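Local atomic coordinates of L-talarate/galactarate dehydratase (Salmonella typhimurium, PDB entry 2PP0), a protein that catalyses the magnesium-dependent dehydration of L-talarate and galactarate to 5-keto-4-deoxy-D-glucarate, and also epimerises L-talarate to galactarate. Residues 106-111 against 307-312; 110-115 against 127-132. All coordinates share one frame; numbering follows the deposited sequence.

Contact 1. Residues 106-111 against 307-312; sequences NDIDKI and GISPFL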
# COMPACT_ATOMS: atom_id res chain seq x y z
N ASN B 106 4.11 -2.27 -14.96
CA ASN B 106 3.28 -2.50 -13.78
C ASN B 106 4.06 -2.77 -12.51
O ASN B 106 3.55 -2.54 -11.41
CB ASN B 106 2.30 -3.64 -14.05
CG ASN B 106 1.41 -3.35 -15.23
OD1 ASN B 106 1.57 -3.94 -16.30
ND2 ASN B 106 0.49 -2.41 -15.06
N ASP B 107 5.29 -3.26 -12.65
CA ASP B 107 6.13 -3.57 -11.49
C ASP B 107 6.87 -2.30 -11.07
O ASP B 107 8.09 -2.20 -11.18
CB ASP B 107 7.10 -4.70 -11.85
CG ASP B 107 6.37 -6.00 -12.17
OD1 ASP B 107 5.17 -6.08 -11.85
OD2 ASP B 107 6.99 -6.94 -12.73
N ILE B 108 6.10 -1.35 -10.57
CA ILE B 108 6.59 -0.05 -10.15
C ILE B 108 7.71 -0.05 -9.11
O ILE B 108 8.71 0.65 -9.30
CB ILE B 108 5.41 0.83 -9.68
CG1 ILE B 108 4.41 0.98 -10.83
CG2 ILE B 108 5.92 2.20 -9.23
CD1 ILE B 108 3.22 1.89 -10.52
N ASP B 109 7.55 -0.81 -8.03
CA ASP B 109 8.58 -0.88 -7.00
C ASP B 109 9.81 -1.58 -7.55
O ASP B 109 10.93 -1.26 -7.19
CB ASP B 109 8.12 -1.66 -5.77
CG ASP B 109 7.16 -0.88 -4.91
OD1 ASP B 109 7.30 0.35 -4.81
OD2 ASP B 109 6.27 -1.52 -4.31
N LYS B 110 9.57 -2.57 -8.41
CA LYS B 110 10.66 -3.32 -9.01
C LYS B 110 11.52 -2.39 -9.85
O LYS B 110 12.76 -2.45 -9.81
CB LYS B 110 10.11 -4.46 -9.86
CG LYS B 110 11.15 -5.46 -10.33
CD LYS B 110 10.50 -6.53 -11.20
CE LYS B 110 11.51 -7.56 -11.66
NZ LYS B 110 10.86 -8.69 -12.38
N ILE B 111 10.87 -1.50 -10.60
CA ILE B 111 11.57 -0.54 -11.45
C ILE B 111 12.27 0.51 -10.57
O ILE B 111 13.41 0.90 -10.84
CB ILE B 111 10.59 0.18 -12.40
CG1 ILE B 111 10.08 -0.80 -13.45
CG2 ILE B 111 11.27 1.35 -13.07
CD1 ILE B 111 8.95 -0.24 -14.31
N GLY B 307 8.33 10.39 -5.19
CA GLY B 307 7.18 9.95 -5.97
C GLY B 307 5.97 9.46 -5.18
O GLY B 307 5.90 9.60 -3.96
N ILE B 308 5.01 8.87 -5.88
CA ILE B 308 3.81 8.35 -5.24
C ILE B 308 4.12 7.12 -4.38
O ILE B 308 3.60 6.98 -3.27
CB ILE B 308 2.73 7.99 -6.30
CG1 ILE B 308 2.16 9.28 -6.91
CG2 ILE B 308 1.61 7.15 -5.68
CD1 ILE B 308 1.33 9.07 -8.17
N SER B 309 4.99 6.24 -4.86
CA SER B 309 5.33 5.03 -4.11
C SER B 309 5.79 5.32 -2.68
O SER B 309 5.24 4.75 -1.73
CB SER B 309 6.38 4.23 -4.88
OG SER B 309 5.89 3.90 -6.17
N PRO B 310 6.80 6.19 -2.49
CA PRO B 310 7.22 6.46 -1.12
C PRO B 310 6.19 7.31 -0.36
O PRO B 310 6.07 7.21 0.86
CB PRO B 310 8.57 7.18 -1.29
CG PRO B 310 8.45 7.81 -2.67
CD PRO B 310 7.78 6.72 -3.46
N PHE B 311 5.44 8.14 -1.08
CA PHE B 311 4.41 8.97 -0.45
C PHE B 311 3.35 8.06 0.17
O PHE B 311 2.81 8.36 1.25
CB PHE B 311 3.78 9.90 -1.50
CG PHE B 311 2.80 10.91 -0.92
CD1 PHE B 311 3.13 12.26 -0.86
CD2 PHE B 311 1.55 10.50 -0.45
CE1 PHE B 311 2.22 13.19 -0.35
CE2 PHE B 311 0.64 11.42 0.07
CZ PHE B 311 0.97 12.77 0.12
N LEU B 312 3.05 6.95 -0.49
CA LEU B 312 2.06 6.01 0.02
C LEU B 312 2.52 5.39 1.34
O LEU B 312 1.73 5.27 2.28
CB LEU B 312 1.77 4.90 -1.00
CG LEU B 312 1.07 5.34 -2.30
CD1 LEU B 312 0.94 4.16 -3.24
CD2 LEU B 312 -0.29 5.91 -1.98
O HOH W 1 4.94 1.33 -5.91
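The D109 carboxylate is the flat group here, and it meets S309 through OD1, which lies 4.0 Å from S309 CB; that carbon is only slightly out of the carboxylate plane. Above that plane, on the same side, a water stands about 2.4 Å out; its bond to D109 OD1, 2.8 Å long, is weak, consistent with this position well out of the plane. The same water donates to S309 OG at 2.8 Å. No direct hydrogen bond joins the segments, since D109 OD1 and S309 OG are 4.1 Å apart. Beside this bridge, I108 CG2 comes to 3.5 Å from S309 OG. With CG1 beside the backbone N (chi1 -59°), the CG2 branch is the one that reaches the serine. The contact is small, 77 Å² in all, and joins the first turn of helix 108-118 in the N-terminal capping domain to the start of helix 308-320 in the barrel domain. H158 of the second subunit packs on D109. With D136, W140 and the water all bonded to it, the S309 hydroxyl is probably oriented mainly by helix 127-146, D136 being its strongest polar partner, and the water merely relays a weak link to the D109 carboxylate.

Contact 2. Residues 110-115 against 127-132; sequences KIYTKL and MAVQAI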
# COMPACT_ATOMS: atom_id res chain seq x y z
N LYS B 110 9.57 -2.57 -8.41
CA LYS B 110 10.66 -3.32 -9.01
C LYS B 110 11.52 -2.39 -9.85
O LYS B 110 12.76 -2.45 -9.81
CB LYS B 110 10.11 -4.46 -9.86
CG LYS B 110 11.15 -5.46 -10.33
CD LYS B 110 10.50 -6.53 -11.20
CE LYS B 110 11.51 -7.56 -11.66
NZ LYS B 110 10.86 -8.69 -12.38
N ILE B 111 10.87 -1.50 -10.60
CA ILE B 111 11.57 -0.54 -11.45
C ILE B 111 12.27 0.51 -10.57
O ILE B 111 13.41 0.90 -10.84
CB ILE B 111 10.59 0.18 -12.40
CG1 ILE B 111 10.08 -0.80 -13.45
CG2 ILE B 111 11.27 1.35 -13.07
CD1 ILE B 111 8.95 -0.24 -14.31
N TYR B 112 11.58 0.96 -9.53
CA TYR B 112 12.14 1.94 -8.61
C TYR B 112 13.48 1.40 -8.09
O TYR B 112 14.49 2.08 -8.12
CB TYR B 112 11.18 2.16 -7.44
CG TYR B 112 11.28 3.52 -6.81
CD1 TYR B 112 10.25 4.44 -6.94
CD2 TYR B 112 12.42 3.90 -6.10
CE1 TYR B 112 10.34 5.71 -6.38
CE2 TYR B 112 12.52 5.17 -5.53
CZ TYR B 112 11.48 6.06 -5.68
OH TYR B 112 11.59 7.32 -5.14
N THR B 113 13.46 0.16 -7.60
CA THR B 113 14.66 -0.48 -7.07
C THR B 113 15.78 -0.56 -8.12
O THR B 113 16.95 -0.35 -7.79
CB THR B 113 14.33 -1.90 -6.56
OG1 THR B 113 13.46 -1.78 -5.42
CG2 THR B 113 15.59 -2.65 -6.15
N LYS B 114 15.43 -0.84 -9.37
CA LYS B 114 16.42 -0.91 -10.43
C LYS B 114 17.04 0.47 -10.66
O LYS B 114 18.23 0.58 -10.93
CB LYS B 114 15.79 -1.39 -11.74
CG LYS B 114 16.76 -1.38 -12.92
CD LYS B 114 16.09 -1.85 -14.21
CE LYS B 114 17.09 -1.93 -15.36
NZ LYS B 114 16.41 -2.33 -16.63
N LEU B 115 16.21 1.51 -10.56
CA LEU B 115 16.69 2.87 -10.75
C LEU B 115 17.59 3.30 -9.60
O LEU B 115 18.53 4.07 -9.80
CB LEU B 115 15.50 3.83 -10.87
CG LEU B 115 14.61 3.63 -12.10
CD1 LEU B 115 13.47 4.63 -12.08
CD2 LEU B 115 15.45 3.78 -13.36
N MET B 127 17.94 14.66 -3.92
CA MET B 127 17.83 14.95 -5.35
C MET B 127 17.71 13.74 -6.27
O MET B 127 16.97 13.80 -7.24
CB MET B 127 19.00 15.84 -5.78
CG MET B 127 18.71 16.70 -7.02
SD MET B 127 19.97 18.01 -7.27
CE MET B 127 21.37 16.98 -7.35
N ALA B 128 18.43 12.66 -5.98
CA ALA B 128 18.35 11.49 -6.85
C ALA B 128 16.96 10.84 -6.86
O ALA B 128 16.50 10.39 -7.91
CB ALA B 128 19.42 10.47 -6.47
N VAL B 129 16.28 10.77 -5.71
CA VAL B 129 14.95 10.15 -5.71
C VAL B 129 13.95 11.12 -6.32
O VAL B 129 12.89 10.73 -6.81
CB VAL B 129 14.48 9.70 -4.29
CG1 VAL B 129 15.49 8.72 -3.71
CG2 VAL B 129 14.28 10.88 -3.37
N GLN B 130 14.30 12.40 -6.32
CA GLN B 130 13.43 13.41 -6.91
C GLN B 130 13.55 13.34 -8.43
O GLN B 130 12.73 13.91 -9.15
CB GLN B 130 13.80 14.80 -6.40
CG GLN B 130 13.29 15.08 -4.99
CD GLN B 130 13.68 16.46 -4.50
OE1 GLN B 130 13.96 17.35 -5.30
NE2 GLN B 130 13.69 16.64 -3.19
N ALA B 131 14.57 12.63 -8.91
CA ALA B 131 14.78 12.43 -10.34
C ALA B 131 13.98 11.19 -10.75
O ALA B 131 13.65 11.02 -11.92
CB ALA B 131 16.26 12.22 -10.64
N ILE B 132 13.70 10.33 -9.78
CA ILE B 132 12.91 9.12 -10.02
C ILE B 132 11.42 9.52 -9.97
O ILE B 132 10.59 8.96 -10.68
CB ILE B 132 13.21 8.02 -8.96
CG1 ILE B 132 14.65 7.53 -9.11
CG2 ILE B 132 12.24 6.85 -9.10
CD1 ILE B 132 15.05 6.46 -8.11
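Y112 spreads one face of its ring over the CG2 methyl of I132, the central overlap of an antiparallel helical hairpin in the N-terminal capping domain of this enolase-superfamily enzyme. The short axes of 110-115 and 127-132 approach to 11.0 Å, with 138° between their directions, so the pair is well splayed from strictly antiparallel. The overlap qualifies as a CH-pi contact: I132 CG2 is 3.6 Å from the Y112 ring centroid and 17° off the ring normal, displaced toward the rim, where its closest ring atom is CE1. Y112 CG is anti to the backbone N (chi1 -152°), which swings the ring across the gap although its CB does not point at the partner helix. One turn on, L115 supplies the second aliphatic surface. Its CB lies 3.8 Å from I132 CD1, and its CD1 reaches to 3.9 Å from I132 CG2, the two side chains running alongside one another with opposite headings. I132, with 95 Å² buried, thus touches both the ring and the leucine; its CD1 also lies 3.8 Å from Y112 CE2. No hydrogen bond crosses between the segments. The phenol oxygen instead hydrogen-bonds the carbonyl of G306, in the link between helices 302-305 and 308-320 of the barrel domain, while its nearest atom in 127-132 is a carbon: Y112 OH to V129 CB, 3.8 Å.

In the fold
Both contacts draw on helix 108-118 and their ranges overlap at K110 and I111, but different residues do the touching: I108 and D109 in one, Y112 and L115 in the other. Their centres are 9 Å apart. Contact 2 is the core member: three of its four touching residues are buried, it covers 218 Å², and its contacts are mostly apolar and stay within one domain. Contact 1 is partly buried, covers about a third of that area, and spans the capping and barrel domains through a water and a carboxylate. Helix 127-146 ties them together, giving I132 to contact 2 and D136 and W140 to contact 1. P310 CD lies 4.0 Å from Y112 CE1, so the tyrosine ring meets helix 127-146 and helix 308-320 at once.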